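PDB 2XSG: CCMAN5 from Cellulosimicrobium cellulans, which probably hydrolyses alpha-mannosidic linkages as a calcium-binding family 92 glycoside hydrolase, and enables mannose-6-phosphate modification of yeast-produced human lysosomal enzymes. Local coordinates for residues V146-F151 against A277-T282; A320-A325 against F357-V362; T346-W351 against P368-D373. All blocks are in the same frame, centred on the assembly; numbering follows the deposited sequence.

Contact 1 (V146-F151 against A277-T282); sequences VHRYAF and AIRDRT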
ATOM      1  N   VAL A 146      -2.836  16.423  15.636  1.00  3.73           N
ATOM      2  CA  VAL A 146      -2.965  17.712  16.309  1.00  3.66           C
ATOM      3  C   VAL A 146      -3.456  18.743  15.337  1.00  3.62           C
ATOM      4  O   VAL A 146      -3.094  18.698  14.148  1.00  3.73           O
ATOM      5  CB  VAL A 146      -1.668  18.193  17.037  1.00  3.52           C
ATOM      6  CG1 VAL A 146      -1.322  17.219  18.123  1.00  2.00           C
ATOM      7  CG2 VAL A 146      -0.482  18.382  16.061  1.00  3.12           C
ATOM      8  N   HIS A 147      -4.286  19.642  15.864  1.00  3.54           N
ATOM      9  CA  HIS A 147      -4.957  20.704  15.115  1.00  4.27           C
ATOM     10  C   HIS A 147      -4.634  22.074  15.723  1.00  4.94           C
ATOM     11  O   HIS A 147      -4.635  22.239  16.964  1.00  4.14           O
ATOM     12  CB  HIS A 147      -6.471  20.539  15.201  1.00  4.56           C
ATOM     13  CG  HIS A 147      -6.981  19.218  14.716  1.00  4.54           C
ATOM     14  ND1 HIS A 147      -7.919  19.112  13.709  1.00  5.06           N
ATOM     15  CD2 HIS A 147      -6.718  17.953  15.123  1.00  5.03           C
ATOM     16  CE1 HIS A 147      -8.190  17.838  13.494  1.00  4.31           C
ATOM     17  NE2 HIS A 147      -7.478  17.113  14.338  1.00  6.90           N
ATOM     18  N   ARG A 148      -4.369  23.043  14.844  1.00  4.59           N
ATOM     19  CA  ARG A 148      -4.349  24.469  15.211  1.00  5.28           C
ATOM     20  C   ARG A 148      -5.189  25.290  14.225  1.00  5.20           C
ATOM     21  O   ARG A 148      -4.909  25.292  13.012  1.00  5.21           O
ATOM     22  CB  ARG A 148      -2.913  25.013  15.252  1.00  4.87           C
ATOM     23  CG  ARG A 148      -2.822  26.455  15.737  1.00  4.42           C
ATOM     24  CD  ARG A 148      -1.389  26.865  15.961  1.00  5.64           C
ATOM     25  NE  ARG A 148      -0.566  26.688  14.756  1.00  5.99           N
ATOM     26  CZ  ARG A 148       0.758  26.621  14.782  1.00  7.25           C
ATOM     27  NH1 ARG A 148       1.397  26.695  15.953  1.00  6.62           N
ATOM     28  NH2 ARG A 148       1.447  26.467  13.654  1.00  6.99           N
ATOM     29  N   TYR A 149      -6.203  25.984  14.749  1.00  5.41           N
ATOM     30  CA  TYR A 149      -7.137  26.784  13.945  1.00  5.88           C
ATOM     31  C   TYR A 149      -7.093  28.255  14.314  1.00  5.91           C
ATOM     32  O   TYR A 149      -7.031  28.606  15.501  1.00  6.66           O
ATOM     33  CB  TYR A 149      -8.581  26.286  14.138  1.00  5.73           C
ATOM     34  CG  TYR A 149      -8.800  24.884  13.659  1.00  6.09           C
ATOM     35  CD1 TYR A 149      -8.849  23.827  14.558  1.00  4.90           C
ATOM     36  CD2 TYR A 149      -8.955  24.609  12.298  1.00  3.85           C
ATOM     37  CE1 TYR A 149      -9.048  22.525  14.120  1.00  6.05           C
ATOM     38  CE2 TYR A 149      -9.145  23.310  11.852  1.00  4.36           C
ATOM     39  CZ  TYR A 149      -9.181  22.271  12.766  1.00  3.86           C
ATOM     40  OH  TYR A 149      -9.369  20.979  12.341  1.00  4.06           O
ATOM     41  N   ALA A 150      -7.125  29.119  13.306  1.00  6.30           N
ATOM     42  CA  ALA A 150      -7.306  30.560  13.529  1.00  6.54           C
ATOM     43  C   ALA A 150      -8.606  31.036  12.912  1.00  6.43           C
ATOM     44  O   ALA A 150      -8.745  31.024  11.696  1.00  7.43           O
ATOM     45  CB  ALA A 150      -6.112  31.361  12.951  1.00  6.81           C
ATOM     46  N   PHE A 151      -9.553  31.476  13.739  1.00  6.28           N
ATOM     47  CA  PHE A 151     -10.869  31.937  13.261  1.00  6.34           C
ATOM     48  C   PHE A 151     -10.892  33.457  13.109  1.00  6.84           C
ATOM     49  O   PHE A 151     -10.137  34.138  13.789  1.00  6.64           O
ATOM     50  CB  PHE A 151     -11.955  31.534  14.263  1.00  5.98           C
ATOM     51  CG  PHE A 151     -12.290  30.071  14.251  1.00  6.73           C
ATOM     52  CD1 PHE A 151     -11.430  29.144  14.824  1.00  6.98           C
ATOM     53  CD2 PHE A 151     -13.487  29.628  13.690  1.00  5.78           C
ATOM     54  CE1 PHE A 151     -11.752  27.779  14.835  1.00  7.10           C
ATOM     55  CE2 PHE A 151     -13.816  28.274  13.694  1.00  5.86           C
ATOM     56  CZ  PHE A 151     -12.945  27.347  14.261  1.00  7.29           C
ATOM     57  N   ALA A 277       6.484  22.016  17.604  1.00  5.06           N
ATOM     58  CA  ALA A 277       7.459  20.986  17.995  1.00  5.08           C
ATOM     59  C   ALA A 277       7.007  19.568  17.640  1.00  5.08           C
ATOM     60  O   ALA A 277       7.829  18.740  17.273  1.00  5.19           O
ATOM     61  CB  ALA A 277       7.808  21.076  19.492  1.00  4.07           C
ATOM     62  N   ILE A 278       5.716  19.293  17.764  1.00  4.75           N
ATOM     63  CA  ILE A 278       5.182  18.013  17.299  1.00  5.84           C
ATOM     64  C   ILE A 278       5.298  17.890  15.777  1.00  6.01           C
ATOM     65  O   ILE A 278       5.730  16.858  15.267  1.00  6.86           O
ATOM     66  CB  ILE A 278       3.718  17.777  17.782  1.00  5.63           C
ATOM     67  CG1 ILE A 278       3.662  17.730  19.316  1.00  4.68           C
ATOM     68  CG2 ILE A 278       3.155  16.487  17.189  1.00  7.21           C
ATOM     69  CD1 ILE A 278       2.249  18.067  19.918  1.00  3.44           C
ATOM     70  N   ARG A 279       4.939  18.952  15.055  1.00  6.80           N
ATOM     71  CA  ARG A 279       5.080  18.973  13.593  1.00  6.83           C
ATOM     72  C   ARG A 279       6.547  18.811  13.200  1.00  6.83           C
ATOM     73  O   ARG A 279       6.872  18.015  12.317  1.00  6.59           O
ATOM     74  CB  ARG A 279       4.534  20.273  13.013  1.00  6.75           C
ATOM     75  CG  ARG A 279       4.468  20.321  11.466  1.00  8.35           C
ATOM     76  CD  ARG A 279       4.285  21.773  10.960  1.00 11.83           C
ATOM     77  NE  ARG A 279       5.354  22.587  11.532  1.00 14.01           N
ATOM     78  CZ  ARG A 279       5.245  23.839  11.956  1.00 14.91           C
ATOM     79  NH1 ARG A 279       4.085  24.503  11.861  1.00 15.32           N
ATOM     80  NH2 ARG A 279       6.321  24.418  12.483  1.00 11.97           N
ATOM     81  N   ASP A 280       7.418  19.575  13.858  1.00  7.44           N
ATOM     82  CA  ASP A 280       8.852  19.553  13.561  1.00  7.77           C
ATOM     83  C   ASP A 280       9.446  18.172  13.806  1.00  7.79           C
ATOM     84  O   ASP A 280      10.259  17.682  13.012  1.00  8.15           O
ATOM     85  CB  ASP A 280       9.593  20.587  14.410  1.00  7.90           C
ATOM     86  CG  ASP A 280       9.342  22.032  13.964  1.00  8.94           C
ATOM     87  OD1 ASP A 280       8.650  22.267  12.946  1.00 11.12           O
ATOM     88  OD2 ASP A 280       9.866  22.944  14.634  1.00  8.26           O
ATOM     89  N   ARG A 281       9.067  17.553  14.923  1.00  7.69           N
ATOM     90  CA  ARG A 281       9.604  16.229  15.271  1.00  7.74           C
ATOM     91  C   ARG A 281       9.193  15.144  14.275  1.00  7.31           C
ATOM     92  O   ARG A 281       9.977  14.240  13.961  1.00  7.07           O
ATOM     93  CB  ARG A 281       9.221  15.837  16.688  1.00  7.90           C
ATOM     94  CG  ARG A 281       9.759  14.486  17.112  1.00  9.37           C
ATOM     95  CD  ARG A 281       9.187  14.067  18.455  1.00 11.52           C
ATOM     96  NE  ARG A 281       7.737  13.886  18.391  1.00  9.95           N
ATOM     97  CZ  ARG A 281       6.957  13.625  19.439  1.00  9.96           C
ATOM     98  NH1 ARG A 281       7.476  13.517  20.656  1.00  6.73           N
ATOM     99  NH2 ARG A 281       5.646  13.478  19.266  1.00  8.76           N
ATOM    100  N   THR A 282       7.972  15.235  13.758  1.00  6.77           N
ATOM    101  CA  THR A 282       7.547  14.260  12.762  1.00  6.38           C
ATOM    102  C   THR A 282       8.277  14.492  11.442  1.00  6.01           C
ATOM    103  O   THR A 282       8.604  13.525  10.751  1.00  6.03           O
ATOM    104  CB  THR A 282       6.041  14.241  12.575  1.00  6.08           C
ATOM    105  OG1 THR A 282       5.430  13.910  13.829  1.00  6.13           O
ATOM    106  CG2 THR A 282       5.656  13.202  11.550  1.00  6.09           C
TER
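V146 meets I278 where strand 144-150 of the N-terminal beta-sandwich domain packs against helix 275-290. The strand belongs to a large antiparallel sheet. The helix is the second after its last strand, 248-255, and is consistent with the family 92 helical linker between sandwich and catalytic domain. The apolar part is a single methyl contact, V146 CG1 to I278 CD1 at 4.1 Å. The two side chains slant across each other, and Q251 of the neighbouring strand touches both. H147 NE2 is hydrogen-bonded to H64 NE2, and the rings meet. R148 points back to the helix. Its CG is anti to the backbone N (chi1 -175°) and the chain bends at chi3. This lets NH2 form salt bridges to E137 and D276. R279 comes up to the same place, with its NH1 3.7 Å from R148 NH2 and the guanidinium planes 64° apart. D276 lies near both arginines, though its ion pair with R279 is long and weak. R279 NH2 instead bridges to D280 OD1 at 3.2 Å. Y149 packs on strand 80-84 of the other sheet; its OH shares a nearly straight 2.7 Å hydrogen bond with H147 ND1.

Contact 2 (A320-A325 against F357-V362); sequences AMPMNA and FRKFSV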
ATOM      1  N   ALA A 320       3.815   3.381   4.847  1.00  7.60           N
ATOM      2  CA  ALA A 320       2.464   3.683   5.338  1.00  7.53           C
ATOM      3  C   ALA A 320       1.778   2.467   5.966  1.00  7.57           C
ATOM      4  O   ALA A 320       1.262   2.557   7.075  1.00  8.21           O
ATOM      5  CB  ALA A 320       1.610   4.237   4.236  1.00  7.34           C
ATOM      6  N   MET A 321       1.741   1.343   5.250  1.00  6.80           N
ATOM      7  CA  MET A 321       0.998   0.167   5.707  1.00  6.18           C
ATOM      8  C   MET A 321       1.882  -1.075   5.613  1.00  5.64           C
ATOM      9  O   MET A 321       2.697  -1.152   4.704  1.00  6.29           O
ATOM     10  CB  MET A 321      -0.265  -0.040   4.865  1.00  5.88           C
ATOM     11  CG  MET A 321      -1.408   0.953   5.152  1.00  6.65           C
ATOM     12  SD  MET A 321      -2.744   0.896   3.917  1.00  5.72           S
ATOM     13  CE  MET A 321      -3.438  -0.741   4.140  1.00  6.53           C
ATOM     14  N   PRO A 322       1.733  -2.038   6.553  1.00  5.18           N
ATOM     15  CA  PRO A 322       0.836  -2.001   7.714  1.00  5.02           C
ATOM     16  C   PRO A 322       1.187  -0.896   8.721  1.00  5.04           C
ATOM     17  O   PRO A 322       2.341  -0.453   8.784  1.00  4.81           O
ATOM     18  CB  PRO A 322       0.996  -3.401   8.335  1.00  5.19           C
ATOM     19  CG  PRO A 322       2.364  -3.850   7.896  1.00  5.34           C
ATOM     20  CD  PRO A 322       2.495  -3.299   6.500  1.00  5.21           C
ATOM     21  N   MET A 323       0.188  -0.457   9.488  1.00  4.41           N
ATOM     22  CA  MET A 323       0.351   0.660  10.414  1.00  4.44           C
ATOM     23  C   MET A 323       0.784   0.156  11.773  1.00  4.00           C
ATOM     24  O   MET A 323       0.462  -0.972  12.151  1.00  3.52           O
ATOM     25  CB  MET A 323      -0.960   1.428  10.617  1.00  4.39           C
ATOM     26  CG  MET A 323      -1.798   1.689   9.392  1.00  6.33           C
ATOM     27  SD  MET A 323      -3.403   2.294   9.978  1.00  9.93           S
ATOM     28  CE  MET A 323      -4.464   1.437   8.843  1.00 10.95           C
ATOM     29  N   ASN A 324       1.498   1.003  12.505  1.00  3.33           N
ATOM     30  CA  ASN A 324       1.840   0.713  13.899  1.00  3.49           C
ATOM     31  C   ASN A 324       0.528   0.547  14.676  1.00  3.05           C
ATOM     32  O   ASN A 324      -0.238   1.506  14.823  1.00  4.44           O
ATOM     33  CB  ASN A 324       2.711   1.848  14.465  1.00  2.05           C
ATOM     34  CG  ASN A 324       3.291   1.545  15.843  1.00  3.01           C
ATOM     35  OD1 ASN A 324       2.696   0.825  16.662  1.00  2.48           O
ATOM     36  ND2 ASN A 324       4.449   2.144  16.126  1.00  2.14           N
ATOM     37  N   ALA A 325       0.247  -0.683  15.104  1.00  2.71           N
ATOM     38  CA  ALA A 325      -0.938  -1.017  15.915  1.00  2.49           C
ATOM     39  C   ALA A 325      -0.588  -1.340  17.380  1.00  2.51           C
ATOM     40  O   ALA A 325      -1.334  -2.037  18.066  1.00  2.76           O
ATOM     41  CB  ALA A 325      -1.685  -2.176  15.287  1.00  2.56           C
ATOM     42  N   PHE A 357       1.646  -8.264  -1.741  1.00  5.07           N
ATOM     43  CA  PHE A 357       2.646  -9.186  -1.189  1.00  5.02           C
ATOM     44  C   PHE A 357       4.090  -8.932  -1.637  1.00  4.46           C
ATOM     45  O   PHE A 357       5.011  -9.107  -0.847  1.00  3.77           O
ATOM     46  CB  PHE A 357       2.236 -10.675  -1.356  1.00  5.39           C
ATOM     47  CG  PHE A 357       2.281 -11.199  -2.783  1.00  5.95           C
ATOM     48  CD1 PHE A 357       3.404 -11.913  -3.249  1.00  7.59           C
ATOM     49  CD2 PHE A 357       1.197 -11.044  -3.631  1.00  4.63           C
ATOM     50  CE1 PHE A 357       3.449 -12.428  -4.556  1.00  6.98           C
ATOM     51  CE2 PHE A 357       1.227 -11.550  -4.954  1.00  6.45           C
ATOM     52  CZ  PHE A 357       2.355 -12.240  -5.415  1.00  6.79           C
ATOM     53  N   ARG A 358       4.285  -8.494  -2.878  1.00  3.71           N
ATOM     54  CA  ARG A 358       5.657  -8.236  -3.360  1.00  4.11           C
ATOM     55  C   ARG A 358       6.338  -7.030  -2.693  1.00  3.84           C
ATOM     56  O   ARG A 358       7.562  -6.889  -2.767  1.00  3.72           O
ATOM     57  CB  ARG A 358       5.692  -8.037  -4.871  1.00  3.99           C
ATOM     58  CG  ARG A 358       5.633  -9.317  -5.665  1.00  5.71           C
ATOM     59  CD  ARG A 358       6.136  -9.092  -7.105  1.00  5.67           C
ATOM     60  NE  ARG A 358       6.380 -10.359  -7.777  1.00  4.19           N
ATOM     61  CZ  ARG A 358       5.409 -11.143  -8.228  1.00  3.80           C
ATOM     62  NH1 ARG A 358       4.144 -10.775  -8.083  1.00  2.16           N
ATOM     63  NH2 ARG A 358       5.700 -12.291  -8.819  1.00  2.74           N
ATOM     64  N   LYS A 359       5.555  -6.152  -2.070  1.00  3.05           N
ATOM     65  CA  LYS A 359       6.122  -4.922  -1.501  1.00  2.82           C
ATOM     66  C   LYS A 359       7.045  -5.224  -0.313  1.00  2.67           C
ATOM     67  O   LYS A 359       8.063  -4.536  -0.116  1.00  2.34           O
ATOM     68  CB  LYS A 359       5.017  -3.905  -1.127  1.00  2.64           C
ATOM     69  CG  LYS A 359       4.408  -4.095   0.251  1.00  3.37           C
ATOM     70  CD  LYS A 359       3.348  -3.046   0.565  1.00  3.48           C
ATOM     71  CE  LYS A 359       2.970  -3.124   2.028  1.00  2.52           C
ATOM     72  NZ  LYS A 359       1.594  -2.565   2.310  1.00  3.27           N
ATOM     73  N   PHE A 360       6.693  -6.256   0.462  1.00  2.16           N
ATOM     74  CA  PHE A 360       7.447  -6.607   1.648  1.00  2.32           C
ATOM     75  C   PHE A 360       8.864  -7.021   1.283  1.00  2.23           C
ATOM     76  O   PHE A 360       9.810  -6.679   2.001  1.00  2.00           O
ATOM     77  CB  PHE A 360       6.742  -7.716   2.449  1.00  2.83           C
ATOM     78  CG  PHE A 360       5.399  -7.295   3.002  1.00  4.01           C
ATOM     79  CD1 PHE A 360       5.317  -6.548   4.167  1.00  4.90           C
ATOM     80  CD2 PHE A 360       4.228  -7.624   2.339  1.00  4.61           C
ATOM     81  CE1 PHE A 360       4.087  -6.131   4.673  1.00  4.73           C
ATOM     82  CE2 PHE A 360       2.977  -7.229   2.854  1.00  7.25           C
ATOM     83  CZ  PHE A 360       2.918  -6.488   4.024  1.00  6.36           C
ATOM     84  N   SER A 361       9.021  -7.732   0.161  1.00  2.02           N
ATOM     85  CA  SER A 361      10.346  -8.170  -0.267  1.00  2.68           C
ATOM     86  C   SER A 361      11.290  -6.980  -0.479  1.00  3.29           C
ATOM     87  O   SER A 361      12.506  -7.105  -0.260  1.00  3.90           O
ATOM     88  CB  SER A 361      10.279  -8.993  -1.544  1.00  3.17           C
ATOM     89  OG  SER A 361       9.375 -10.096  -1.471  1.00  3.32           O
ATOM     90  N   VAL A 362      10.732  -5.852  -0.920  1.00  3.05           N
ATOM     91  CA  VAL A 362      11.482  -4.600  -1.127  1.00  3.61           C
ATOM     92  C   VAL A 362      11.758  -3.875   0.195  1.00  4.05           C
ATOM     93  O   VAL A 362      12.882  -3.434   0.443  1.00  4.83           O
ATOM     94  CB  VAL A 362      10.742  -3.636  -2.097  1.00  3.89           C
ATOM     95  CG1 VAL A 362      11.587  -2.373  -2.387  1.00  4.20           C
ATOM     96  CG2 VAL A 362      10.354  -4.340  -3.419  1.00  3.70           C
TER
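The cis peptide between M321 and P322, at the entry to the short strand 323-324, meets K359 and F360 of helix 353-366. Both elements belong to the catalytic domain, which in family 92 is an (alpha/alpha)6 barrel. K359 NZ donates to M321 O at 3.0 Å. It approaches from above the carbonyl plane, with a C=O...N angle of 112°, and not along a lone pair. K359 CG lies between the backbone N and the carbonyl carbon (chi1 86°), and the chain beyond it is extended, which brings NZ across to the loop. The buried ammonium is also held by a salt bridge to D356 and by the carbonyl of A663, the residue after the calcium ligand D662. Three acceptors thus surround it. P322 CD comes to the ring edge of F360, 3.7 Å from CE1. One face of the same ring is covered near its rim by K359 CE, 3.9 Å above the plane. The end of the M321 side chain leads away from the helix. This side chain lies about 8 Å from a bound bis-tris propane molecule, too far to touch it. M374 of helix 368-387 touches both P322 and F360, and Y348 of strand 348-349 also packs on P322. Helix 665-675 meets K359 through T668.

Contact 3 (T346-W351 against P368-D373); sequences TYYDSW and PALYRD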
ATOM      1  N   THR A 346       7.663  -4.290  17.628  1.00  9.32           N
ATOM      2  CA  THR A 346       6.476  -3.474  17.392  1.00  8.35           C
ATOM      3  C   THR A 346       5.483  -4.280  16.570  1.00  7.64           C
ATOM      4  O   THR A 346       5.838  -4.865  15.528  1.00  7.20           O
ATOM      5  CB  THR A 346       6.851  -2.154  16.689  1.00  8.26           C
ATOM      6  OG1 THR A 346       7.650  -1.388  17.588  1.00  8.96           O
ATOM      7  CG2 THR A 346       5.610  -1.304  16.304  1.00  7.73           C
ATOM      8  N   TYR A 347       4.239  -4.319  17.047  1.00  6.42           N
ATOM      9  CA  TYR A 347       3.183  -5.030  16.335  1.00  5.52           C
ATOM     10  C   TYR A 347       2.558  -4.098  15.293  1.00  5.34           C
ATOM     11  O   TYR A 347       2.052  -3.021  15.622  1.00  5.45           O
ATOM     12  CB  TYR A 347       2.130  -5.567  17.312  1.00  5.79           C
ATOM     13  CG  TYR A 347       0.986  -6.298  16.661  1.00  5.44           C
ATOM     14  CD1 TYR A 347       1.146  -7.596  16.176  1.00  5.66           C
ATOM     15  CD2 TYR A 347      -0.261  -5.694  16.522  1.00  5.95           C
ATOM     16  CE1 TYR A 347       0.088  -8.273  15.562  1.00  5.38           C
ATOM     17  CE2 TYR A 347      -1.325  -6.375  15.927  1.00  6.15           C
ATOM     18  CZ  TYR A 347      -1.142  -7.668  15.456  1.00  4.91           C
ATOM     19  OH  TYR A 347      -2.189  -8.343  14.859  1.00  3.83           O
ATOM     20  N   TYR A 348       2.611  -4.527  14.040  1.00  4.51           N
ATOM     21  CA  TYR A 348       1.936  -3.856  12.943  1.00  4.55           C
ATOM     22  C   TYR A 348       0.693  -4.644  12.510  1.00  4.16           C
ATOM     23  O   TYR A 348       0.619  -5.871  12.684  1.00  3.79           O
ATOM     24  CB  TYR A 348       2.906  -3.669  11.759  1.00  4.53           C
ATOM     25  CG  TYR A 348       4.076  -2.781  12.128  1.00  4.97           C
ATOM     26  CD1 TYR A 348       5.249  -3.311  12.688  1.00  3.38           C
ATOM     27  CD2 TYR A 348       3.987  -1.403  11.963  1.00  5.65           C
ATOM     28  CE1 TYR A 348       6.308  -2.471  13.049  1.00  3.24           C
ATOM     29  CE2 TYR A 348       5.016  -0.574  12.326  1.00  4.43           C
ATOM     30  CZ  TYR A 348       6.170  -1.106  12.864  1.00  4.37           C
ATOM     31  OH  TYR A 348       7.162  -0.229  13.209  1.00  5.27           O
ATOM     32  N   ASP A 349      -0.276  -3.911  11.963  1.00  3.74           N
ATOM     33  CA  ASP A 349      -1.541  -4.468  11.507  1.00  3.32           C
ATOM     34  C   ASP A 349      -2.087  -3.595  10.381  1.00  3.66           C
ATOM     35  O   ASP A 349      -1.690  -2.421  10.252  1.00  3.83           O
ATOM     36  CB  ASP A 349      -2.528  -4.534  12.673  1.00  3.09           C
ATOM     37  CG  ASP A 349      -3.730  -5.435  12.395  1.00  3.25           C
ATOM     38  OD1 ASP A 349      -3.791  -6.103  11.331  1.00  2.86           O
ATOM     39  OD2 ASP A 349      -4.645  -5.447  13.247  1.00  4.01           O
ATOM     40  N   SER A 350      -2.982  -4.184   9.593  1.00  3.02           N
ATOM     41  CA  SER A 350      -3.653  -3.587   8.411  1.00  3.95           C
ATOM     42  C   SER A 350      -3.061  -4.160   7.144  1.00  3.69           C
ATOM     43  O   SER A 350      -2.024  -3.714   6.682  1.00  4.39           O
ATOM     44  CB  SER A 350      -3.589  -2.066   8.358  1.00  3.87           C
ATOM     45  OG  SER A 350      -4.434  -1.597   7.322  1.00  4.30           O
ATOM     46  N   TRP A 351      -3.725  -5.159   6.592  1.00  3.90           N
ATOM     47  CA  TRP A 351      -3.125  -5.982   5.553  1.00  3.88           C
ATOM     48  C   TRP A 351      -3.992  -5.973   4.303  1.00  3.55           C
ATOM     49  O   TRP A 351      -5.206  -5.897   4.398  1.00  3.92           O
ATOM     50  CB  TRP A 351      -2.986  -7.405   6.074  1.00  3.73           C
ATOM     51  CG  TRP A 351      -2.211  -7.511   7.378  1.00  4.59           C
ATOM     52  CD1 TRP A 351      -2.727  -7.561   8.635  1.00  4.39           C
ATOM     53  CD2 TRP A 351      -0.789  -7.586   7.522  1.00  4.96           C
ATOM     54  NE1 TRP A 351      -1.707  -7.654   9.570  1.00  5.87           N
ATOM     55  CE2 TRP A 351      -0.509  -7.670   8.906  1.00  5.18           C
ATOM     56  CE3 TRP A 351       0.279  -7.593   6.610  1.00  5.76           C
ATOM     57  CZ2 TRP A 351       0.790  -7.780   9.402  1.00  5.89           C
ATOM     58  CZ3 TRP A 351       1.581  -7.684   7.106  1.00  5.32           C
ATOM     59  CH2 TRP A 351       1.824  -7.768   8.491  1.00  7.05           C
ATOM     60  N   PRO A 368      15.371  -3.300   6.997  1.00  4.37           N
ATOM     61  CA  PRO A 368      15.266  -4.704   7.443  1.00  3.96           C
ATOM     62  C   PRO A 368      14.558  -4.892   8.799  1.00  4.12           C
ATOM     63  O   PRO A 368      13.751  -5.830   8.944  1.00  3.69           O
ATOM     64  CB  PRO A 368      16.735  -5.165   7.495  1.00  4.61           C
ATOM     65  CG  PRO A 368      17.431  -4.297   6.491  1.00  4.44           C
ATOM     66  CD  PRO A 368      16.756  -2.941   6.635  1.00  3.91           C
ATOM     67  N   ALA A 369      14.834  -4.001   9.763  1.00  3.87           N
ATOM     68  CA  ALA A 369      14.251  -4.083  11.118  1.00  3.74           C
ATOM     69  C   ALA A 369      12.740  -3.900  11.098  1.00  3.86           C
ATOM     70  O   ALA A 369      12.016  -4.590  11.816  1.00  3.10           O
ATOM     71  CB  ALA A 369      14.869  -3.035  12.041  1.00  3.99           C
ATOM     72  N   LEU A 370      12.267  -2.957  10.286  1.00  3.66           N
ATOM     73  CA  LEU A 370      10.830  -2.734  10.164  1.00  3.88           C
ATOM     74  C   LEU A 370      10.179  -3.960   9.542  1.00  3.92           C
ATOM     75  O   LEU A 370       9.161  -4.451  10.017  1.00  3.52           O
ATOM     76  CB  LEU A 370      10.548  -1.490   9.315  1.00  3.76           C
ATOM     77  CG  LEU A 370       9.083  -1.125   9.041  1.00  5.07           C
ATOM     78  CD1 LEU A 370       8.354  -0.748  10.359  1.00  3.82           C
ATOM     79  CD2 LEU A 370       8.989   0.022   8.031  1.00  3.38           C
ATOM     80  N   TYR A 371      10.793  -4.452   8.475  1.00  4.54           N
ATOM     81  CA  TYR A 371      10.320  -5.651   7.781  1.00  4.80           C
ATOM     82  C   TYR A 371      10.221  -6.821   8.733  1.00  4.71           C
ATOM     83  O   TYR A 371       9.213  -7.526   8.725  1.00  4.64           O
ATOM     84  CB  TYR A 371      11.271  -5.986   6.638  1.00  4.76           C
ATOM     85  CG  TYR A 371      11.135  -7.353   5.995  1.00  3.59           C
ATOM     86  CD1 TYR A 371      11.979  -8.392   6.371  1.00  2.72           C
ATOM     87  CD2 TYR A 371      10.241  -7.575   4.945  1.00  2.00           C
ATOM     88  CE1 TYR A 371      11.923  -9.628   5.771  1.00  2.00           C
ATOM     89  CE2 TYR A 371      10.158  -8.831   4.332  1.00  2.00           C
ATOM     90  CZ  TYR A 371      11.008  -9.851   4.757  1.00  2.58           C
ATOM     91  OH  TYR A 371      10.979 -11.094   4.174  1.00  2.30           O
ATOM     92  N   ARG A 372      11.262  -7.032   9.542  1.00  5.20           N
ATOM     93  CA  ARG A 372      11.229  -8.108  10.519  1.00  5.45           C
ATOM     94  C   ARG A 372      10.007  -7.938  11.443  1.00  5.86           C
ATOM     95  O   ARG A 372       9.265  -8.894  11.669  1.00  5.58           O
ATOM     96  CB  ARG A 372      12.530  -8.212  11.327  1.00  5.84           C
ATOM     97  CG  ARG A 372      12.558  -9.470  12.222  1.00  7.37           C
ATOM     98  CD  ARG A 372      13.741  -9.582  13.210  1.00 11.33           C
ATOM     99  NE  ARG A 372      13.790 -10.958  13.733  1.00 16.07           N
ATOM    100  CZ  ARG A 372      13.013 -11.417  14.717  1.00 18.22           C
ATOM    101  NH1 ARG A 372      12.145 -10.609  15.328  1.00 19.12           N
ATOM    102  NH2 ARG A 372      13.101 -12.686  15.106  1.00 18.79           N
ATOM    103  N   ASP A 373       9.774  -6.727  11.945  1.00  5.78           N
ATOM    104  CA  ASP A 373       8.649  -6.529  12.872  1.00  6.19           C
ATOM    105  C   ASP A 373       7.311  -6.822  12.189  1.00  5.68           C
ATOM    106  O   ASP A 373       6.410  -7.405  12.785  1.00  5.09           O
ATOM    107  CB  ASP A 373       8.645  -5.127  13.483  1.00  6.08           C
ATOM    108  CG  ASP A 373       9.606  -4.985  14.676  1.00  7.81           C
ATOM    109  OD1 ASP A 373      10.370  -5.926  14.996  1.00  6.79           O
ATOM    110  OD2 ASP A 373       9.589  -3.896  15.289  1.00  8.87           O
TER
HETATM  111  O   HOH W   1       9.405  -1.604  14.017  1.00 13.35           O
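L370 and D373, in the first two turns of helix 368-387, receive Y348 and T346 from the strand 348-349 region. The helix is one of those that build the catalytic domain. L370 comes first. With chi1 at 178° its branch swings away from the backbone N, and CD1 reaches the phenol end of Y348, 3.1 Å from OH and 3.3 Å from CZ. This is tight packing, and the two side chains cross at about a right angle. Y371 turns the other way, toward helix 353-366, and its OH bonds to D415. D373 points back to the strand. Its CB lies at the ring edge of Y348, 3.6 Å from CE1. Its carboxylate takes the backbone N-H of T346 on OD2 at 3.1 Å, from above the carboxylate plane but with a nearly straight angle of 163°. A water also donates to D373 OD2 at 2.6 Å. The same water lies in the plane of the Y348 ring and is hydrogen-bonded to Y348 OH at 2.8 Å. With an alanine in place of D373, the T346 amide would probably lose its acceptor and the water its link from Y348 to the helix. One carboxylate oxygen thus gathers two donors, which ties the backbone and, through water, the tyrosine hydroxyl to the helix, while the leucine methyl packs against the phenol end of the ring, hydroxyl oxygen included.

Contacts 2 and 3 lie together in the catalytic domain, with centres about 7 Å apart. Contact 1 is about 27 Å from each, centre to centre, where the N-terminal sandwich meets helix 275-290. Contacts 2 and 3 share a two-stranded sheet: M323 N probably bonds to D349 O at 2.8 Å, and A325 N to Y347 O at 3.0 Å. Their helices, 353-366 and 368-387, are consecutive and touch through F360 and Y371. Contact 2 is fully buried and satisfies a lysine with protein acceptors. Contact 3 is partly buried and uses a water. Contact 1, also partly buried, has no hydrogen bond between its segments and gathers arginines around acidic residues.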